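Local coordinates for vacuolar protein sorting-associated protein 54 (Mus musculus, PDB 3N1E) that probably acts, as a subunit of the GARP tethering complex, in retrograde transport from early and late endosomes to the trans-Golgi network, at residues N56-M61 with A117-N122; T62-A67 with M79-I84. All coordinates share one frame; numbering follows the deposited sequence.

Interaction 1: residues N56-M61 with A117-N122; sequences NICKQM and AFYTGN
C58 carries this contact, pushing its thiol between F118, Y119 and N122 where helix 52-68 runs beside helix 107-124 in the all-helical C-terminal domain of Vps54. The two segments are nearly parallel, 9° apart in direction, with axes 10.0 Å from each other. C58 SG lies anti to its own carbonyl carbon (chi1 -67°) and reaches the other backbone itself, 3.7 Å from Y119 CA. It also meets two rings: SG is 3.6 Å from F118 CE2, and it stands 4.1 Å from Y119 CD2. Both are cysteine sulfur-aromatic contacts of oblique geometry, the sulfur 57° off the normal of the F118 ring. One turn along, N122 lays its amide against the same cysteine, CG 3.7 Å from C58 CB. Its OD1 also comes near C58 O, but these are two acceptors and do not bond; in the conformer of T62 given here, C58 O instead accepts a hydrogen bond from T62 OG1, one turn on in its own helix. Alongside, I57 and Y119 cross obliquely. The second shell fixes the phenol: Y88 of helix 74-98 stacks on its ring, and N85 of that helix hydrogen-bonds its hydroxyl. I57 also packs on Y88 and, on helix 17-40, on F36, while P50 touches F118. At the edge of the Y119 ring, near its plane, the methyl CG2 of I57 comes to 4.2 Å from CE2.

Interaction 2: residues T62-A67 with M79-I84; sequences TKMHEA and MLFLRI
M64 and F81 reach toward each other tip to tip between helix 52-68 and helix 74-98. The M64 methyl CE sits over one face of the F81 ring, shifted toward the rim, in a CH-pi contact whose exact spacing is doubtful because the modelled carbons come too close. The sulfur is farther back, SD lying 5.3 Å from the ring centroid in an oblique Met-aromatic contact. M64 runs extended through CG and SD (chi2 -178°) and bends only at chi3, which sets CE. The same methyl meets two aliphatic side chains a turn apart: CE is 3.9 Å from L80 CD2 and 3.7 Å from I84 CG1. Those two approaches mark the tightly packed part of the contact, and L28 and M32 of helix 17-40 pack on M64 as well. H65 crosses F81 at about a right angle, and its CB lies 3.7 Å from F81 CZ. The rings themselves touch little: they are oblique, with planes at 62°, and F81 CE2 stands at the edge of the imidazole, 4.0 Å from H65 CD2. H65 NE2 has its polar partner elsewhere, in a hydrogen bond with K127 O, while L129 and L132 pack on F81. The loose side is the exposed one, where K63 and E66 form a long salt bridge within their own segment, 4.0 Å from NZ to OE1. Direction angle 157° and axis separation 12.1 Å describe an antiparallel helical hairpin, two consecutive helices joined by a short connection and packed through large apolar side chains.

How the interactions relate
Helix 52-68 supplies one side of both contacts: 56-61 meets helix 107-124 in interaction 1, and 62-67 immediately after it meets helix 74-98 in interaction 2. Their centres are 11 Å apart, both within one buried core. M61, in the conformer given, lies against F81 and I84 and so joins the two. A second junction, in the given conformer of T62, is N122 ND2 at 3.5 Å from T62 OG1, a packing contact. Along the chain, the hairpin of interaction 2 falls between the two segments of interaction 1, whose nearly parallel segments are brought together after helix 74-98 has run back antiparallel.

Interaction 1: residues N56-M61 with A117-N122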
loop_
_atom_site.group_PDB
_atom_site.type_symbol
_atom_site.label_atom_id
_atom_site.label_comp_id
_atom_site.label_asym_id
_atom_site.label_seq_id
_atom_site.Cartn_x
_atom_site.Cartn_y
_atom_site.Cartn_z
ATOM N N ASN A 56 3.993 11.306 5.742
ATOM C CA ASN A 56 2.569 11.468 5.496
ATOM C C ASN A 56 1.959 10.231 4.873
ATOM O O ASN A 56 0.917 9.768 5.341
ATOM C CB ASN A 56 2.321 12.701 4.643
ATOM C CG ASN A 56 2.421 13.953 5.440
ATOM O OD1 ASN A 56 1.812 14.066 6.511
ATOM N ND2 ASN A 56 3.194 14.912 4.944
ATOM N N ILE A 57 2.616 9.668 3.855
ATOM C CA ILE A 57 2.168 8.417 3.231
ATOM C C ILE A 57 2.024 7.341 4.321
ATOM O O ILE A 57 0.980 6.692 4.462
ATOM C CB ILE A 57 3.169 7.945 2.148
ATOM C CG1 ILE A 57 3.071 8.860 0.914
ATOM C CG2 ILE A 57 2.907 6.464 1.751
ATOM C CD1 ILE A 57 4.217 8.710 -0.088
ATOM N N CYS A 58 3.062 7.176 5.124
ATOM C CA CYS A 58 3.024 6.105 6.126
ATOM C C CYS A 58 1.983 6.345 7.210
ATOM O O CYS A 58 1.350 5.383 7.659
ATOM C CB CYS A 58 4.410 5.859 6.729
ATOM S SG CYS A 58 5.546 5.183 5.476
ATOM N N LYS A 59 1.787 7.604 7.621
ATOM C CA LYS A 59 0.745 7.900 8.593
ATOM C C LYS A 59 -0.634 7.504 8.040
ATOM O O LYS A 59 -1.427 6.891 8.758
ATOM C CB LYS A 59 0.751 9.382 8.993
ATOM C CG LYS A 59 -0.185 9.693 10.150
ATOM C CD LYS A 59 0.109 11.056 10.794
ATOM C CE LYS A 59 -0.242 11.009 12.289
ATOM N NZ LYS A 59 -1.011 12.181 12.824
ATOM N N GLN A 60 -0.903 7.833 6.774
ATOM C CA GLN A 60 -2.225 7.493 6.189
ATOM C C GLN A 60 -2.423 6.004 5.982
ATOM O O GLN A 60 -3.535 5.503 6.163
ATOM C CB GLN A 60 -2.541 8.310 4.928
ATOM C CG GLN A 60 -2.493 9.807 5.143
ATOM C CD GLN A 60 -3.284 10.283 6.357
ATOM O OE1 GLN A 60 -4.428 9.908 6.540
ATOM N NE2 GLN A 60 -2.641 11.060 7.212
ATOM N N MET A 61 -1.349 5.284 5.650
ATOM C CA MET A 61 -1.374 3.829 5.522
ATOM C C MET A 61 -1.717 3.196 6.872
ATOM O O MET A 61 -2.500 2.254 6.963
ATOM C CB MET A 61 -0.007 3.325 5.031
ATOM C CG MET A 61 0.330 3.727 3.604
ATOM S SD MET A 61 -0.480 2.632 2.451
ATOM C CE MET A 61 -2.083 2.582 3.232
ATOM N N ALA A 117 13.083 2.192 2.910
ATOM C CA ALA A 117 13.209 1.342 4.117
ATOM C C ALA A 117 12.260 1.769 5.239
ATOM O O ALA A 117 11.731 0.920 5.961
ATOM C CB ALA A 117 14.634 1.315 4.623
ATOM N N PHE A 118 12.057 3.078 5.413
ATOM C CA PHE A 118 11.041 3.556 6.371
ATOM C C PHE A 118 9.620 3.071 5.976
ATOM O O PHE A 118 8.876 2.535 6.794
ATOM C CB PHE A 118 11.110 5.077 6.506
ATOM C CG PHE A 118 10.052 5.646 7.402
ATOM C CD1 PHE A 118 10.209 5.577 8.779
ATOM C CD2 PHE A 118 8.905 6.227 6.872
ATOM C CE1 PHE A 118 9.224 6.094 9.644
ATOM C CE2 PHE A 118 7.905 6.772 7.731
ATOM C CZ PHE A 118 8.081 6.708 9.103
ATOM N N TYR A 119 9.279 3.233 4.700
ATOM C CA TYR A 119 7.994 2.779 4.165
ATOM C C TYR A 119 7.772 1.293 4.386
ATOM O O TYR A 119 6.711 0.878 4.841
ATOM C CB TYR A 119 7.928 3.091 2.657
ATOM C CG TYR A 119 6.735 2.481 1.931
ATOM C CD1 TYR A 119 6.825 1.220 1.368
ATOM C CD2 TYR A 119 5.507 3.167 1.855
ATOM C CE1 TYR A 119 5.736 0.648 0.718
ATOM C CE2 TYR A 119 4.414 2.589 1.203
ATOM C CZ TYR A 119 4.561 1.352 0.626
ATOM O OH TYR A 119 3.531 0.745 -0.030
ATOM N N THR A 120 8.753 0.485 4.022
ATOM C CA THR A 120 8.640 -0.976 4.127
ATOM C C THR A 120 8.497 -1.431 5.586
ATOM O O THR A 120 7.678 -2.318 5.908
ATOM C CB THR A 120 9.867 -1.650 3.481
ATOM O OG1 THR A 120 9.960 -1.270 2.096
ATOM C CG2 THR A 120 9.758 -3.130 3.566
ATOM N N GLY A 121 9.323 -0.840 6.445
ATOM C CA GLY A 121 9.306 -1.119 7.880
ATOM C C GLY A 121 7.946 -0.799 8.474
ATOM O O GLY A 121 7.354 -1.620 9.210
ATOM N N ASN A 122 7.443 0.402 8.170
ATOM C CA ASN A 122 6.130 0.794 8.612
ATOM C C ASN A 122 5.062 -0.219 8.170
ATOM O O ASN A 122 4.205 -0.610 8.987
ATOM C CB ASN A 122 5.779 2.170 8.020
ATOM C CG ASN A 122 4.440 2.650 8.480
ATOM O OD1 ASN A 122 3.455 2.657 7.724
ATOM N ND2 ASN A 122 4.371 3.008 9.749
#

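Interaction 2: residues T62-A67 with M79-I84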
loop_
_atom_site.group_PDB
_atom_site.type_symbol
_atom_site.label_atom_id
_atom_site.label_comp_id
_atom_site.label_asym_id
_atom_site.label_seq_id
_atom_site.Cartn_x
_atom_site.Cartn_y
_atom_site.Cartn_z
ATOM N N THR A 62 -1.116 3.736 7.926
ATOM C CA THR A 62 -1.366 3.299 9.297
ATOM C C THR A 62 -2.820 3.546 9.685
ATOM O O THR A 62 -3.483 2.684 10.248
ATOM C CB THR A 62 -0.431 4.056 10.270
ATOM O OG1 THR A 62 0.912 3.616 10.043
ATOM C CG2 THR A 62 -0.810 3.832 11.732
ATOM N N LYS A 63 -3.301 4.750 9.381
ATOM C CA LYS A 63 -4.666 5.111 9.753
ATOM C C LYS A 63 -5.662 4.247 8.977
ATOM O O LYS A 63 -6.703 3.862 9.520
ATOM C CB LYS A 63 -4.937 6.599 9.498
ATOM C CG LYS A 63 -4.288 7.533 10.482
ATOM C CD LYS A 63 -4.996 7.567 11.830
ATOM C CE LYS A 63 -4.403 8.674 12.709
ATOM N NZ LYS A 63 -4.351 8.264 14.146
ATOM N N MET A 64 -5.335 3.954 7.721
ATOM C CA MET A 64 -6.195 3.108 6.888
ATOM C C MET A 64 -6.279 1.711 7.501
ATOM O O MET A 64 -7.368 1.134 7.611
ATOM C CB MET A 64 -5.658 2.993 5.472
ATOM C CG MET A 64 -6.584 2.172 4.598
ATOM S SD MET A 64 -5.942 1.979 2.963
ATOM C CE MET A 64 -4.893 0.545 3.104
ATOM N N HIS A 65 -5.138 1.193 7.948
ATOM C CA HIS A 65 -5.090 -0.146 8.522
ATOM C C HIS A 65 -5.940 -0.180 9.797
ATOM O O HIS A 65 -6.706 -1.127 10.015
ATOM C CB HIS A 65 -3.636 -0.516 8.832
ATOM C CG HIS A 65 -3.460 -1.893 9.388
ATOM N ND1 HIS A 65 -3.518 -2.163 10.742
ATOM C CD2 HIS A 65 -3.228 -3.078 8.778
ATOM C CE1 HIS A 65 -3.329 -3.456 10.938
ATOM N NE2 HIS A 65 -3.149 -4.033 9.764
ATOM N N GLU A 66 -5.824 0.873 10.612
ATOM C CA GLU A 66 -6.611 0.965 11.853
ATOM C C GLU A 66 -8.112 1.009 11.570
ATOM O O GLU A 66 -8.918 0.397 12.304
ATOM C CB GLU A 66 -6.170 2.185 12.673
ATOM C CG GLU A 66 -4.835 1.972 13.371
ATOM C CD GLU A 66 -4.193 3.260 13.877
ATOM O OE1 GLU A 66 -4.807 4.344 13.737
ATOM O OE2 GLU A 66 -3.072 3.183 14.424
ATOM N N ALA A 67 -8.485 1.710 10.500
ATOM C CA ALA A 67 -9.887 1.875 10.134
ATOM C C ALA A 67 -10.540 0.568 9.639
ATOM O O ALA A 67 -11.741 0.363 9.865
ATOM C CB ALA A 67 -10.025 2.969 9.076
ATOM N N MET A 79 -4.527 -8.473 0.697
ATOM C CA MET A 79 -4.740 -8.170 -0.733
ATOM C C MET A 79 -4.901 -6.667 -0.973
ATOM O O MET A 79 -4.392 -6.140 -1.976
ATOM C CB MET A 79 -5.950 -8.939 -1.309
ATOM C CG MET A 79 -5.870 -10.453 -1.283
ATOM S SD MET A 79 -4.486 -11.173 -2.171
ATOM C CE MET A 79 -3.291 -11.408 -0.855
ATOM N N LEU A 80 -5.606 -5.980 -0.057
ATOM C CA LEU A 80 -5.798 -4.543 -0.159
ATOM C C LEU A 80 -4.450 -3.839 -0.123
ATOM O O LEU A 80 -4.182 -2.964 -0.956
ATOM C CB LEU A 80 -6.684 -4.034 0.976
ATOM C CG LEU A 80 -6.795 -2.535 1.161
ATOM C CD1 LEU A 80 -7.443 -1.857 -0.043
ATOM C CD2 LEU A 80 -7.562 -2.211 2.461
ATOM N N PHE A 81 -3.613 -4.234 0.828
ATOM C CA PHE A 81 -2.308 -3.599 0.958
ATOM C C PHE A 81 -1.379 -3.894 -0.194
ATOM O O PHE A 81 -0.571 -3.039 -0.538
ATOM C CB PHE A 81 -1.663 -3.844 2.342
ATOM C CG PHE A 81 -2.095 -2.831 3.353
ATOM C CD1 PHE A 81 -1.345 -1.661 3.571
ATOM C CD2 PHE A 81 -3.295 -2.997 4.028
ATOM C CE1 PHE A 81 -1.783 -0.686 4.495
ATOM C CE2 PHE A 81 -3.740 -2.034 4.939
ATOM C CZ PHE A 81 -2.978 -0.883 5.177
ATOM N N LEU A 82 -1.513 -5.067 -0.823
ATOM C CA LEU A 82 -0.745 -5.318 -2.054
ATOM C C LEU A 82 -1.148 -4.372 -3.184
ATOM O O LEU A 82 -0.286 -3.902 -3.910
ATOM C CB LEU A 82 -0.843 -6.785 -2.498
ATOM C CG LEU A 82 -0.107 -7.706 -1.536
ATOM C CD1 LEU A 82 -0.545 -9.132 -1.872
ATOM C CD2 LEU A 82 1.450 -7.589 -1.643
ATOM N N ARG A 83 -2.443 -4.064 -3.300
ATOM C CA ARG A 83 -2.924 -3.101 -4.302
ATOM C C ARG A 83 -2.482 -1.672 -4.003
ATOM O O ARG A 83 -2.111 -0.914 -4.909
ATOM C CB ARG A 83 -4.465 -3.147 -4.449
ATOM C CG ARG A 83 -4.964 -4.514 -4.876
ATOM C CD ARG A 83 -6.445 -4.539 -5.301
ATOM N NE ARG A 83 -6.583 -5.641 -6.275
ATOM C CZ ARG A 83 -7.725 -6.097 -6.783
ATOM N NH1 ARG A 83 -8.895 -5.572 -6.417
ATOM N NH2 ARG A 83 -7.696 -7.108 -7.652
ATOM N N ILE A 84 -2.578 -1.288 -2.744
ATOM C CA ILE A 84 -2.112 0.024 -2.300
ATOM C C ILE A 84 -0.611 0.126 -2.606
ATOM O O ILE A 84 -0.153 1.115 -3.175
ATOM C CB ILE A 84 -2.317 0.226 -0.769
ATOM C CG1 ILE A 84 -3.807 0.259 -0.371
ATOM C CG2 ILE A 84 -1.599 1.481 -0.284
ATOM C CD1 ILE A 84 -4.694 1.045 -1.227
#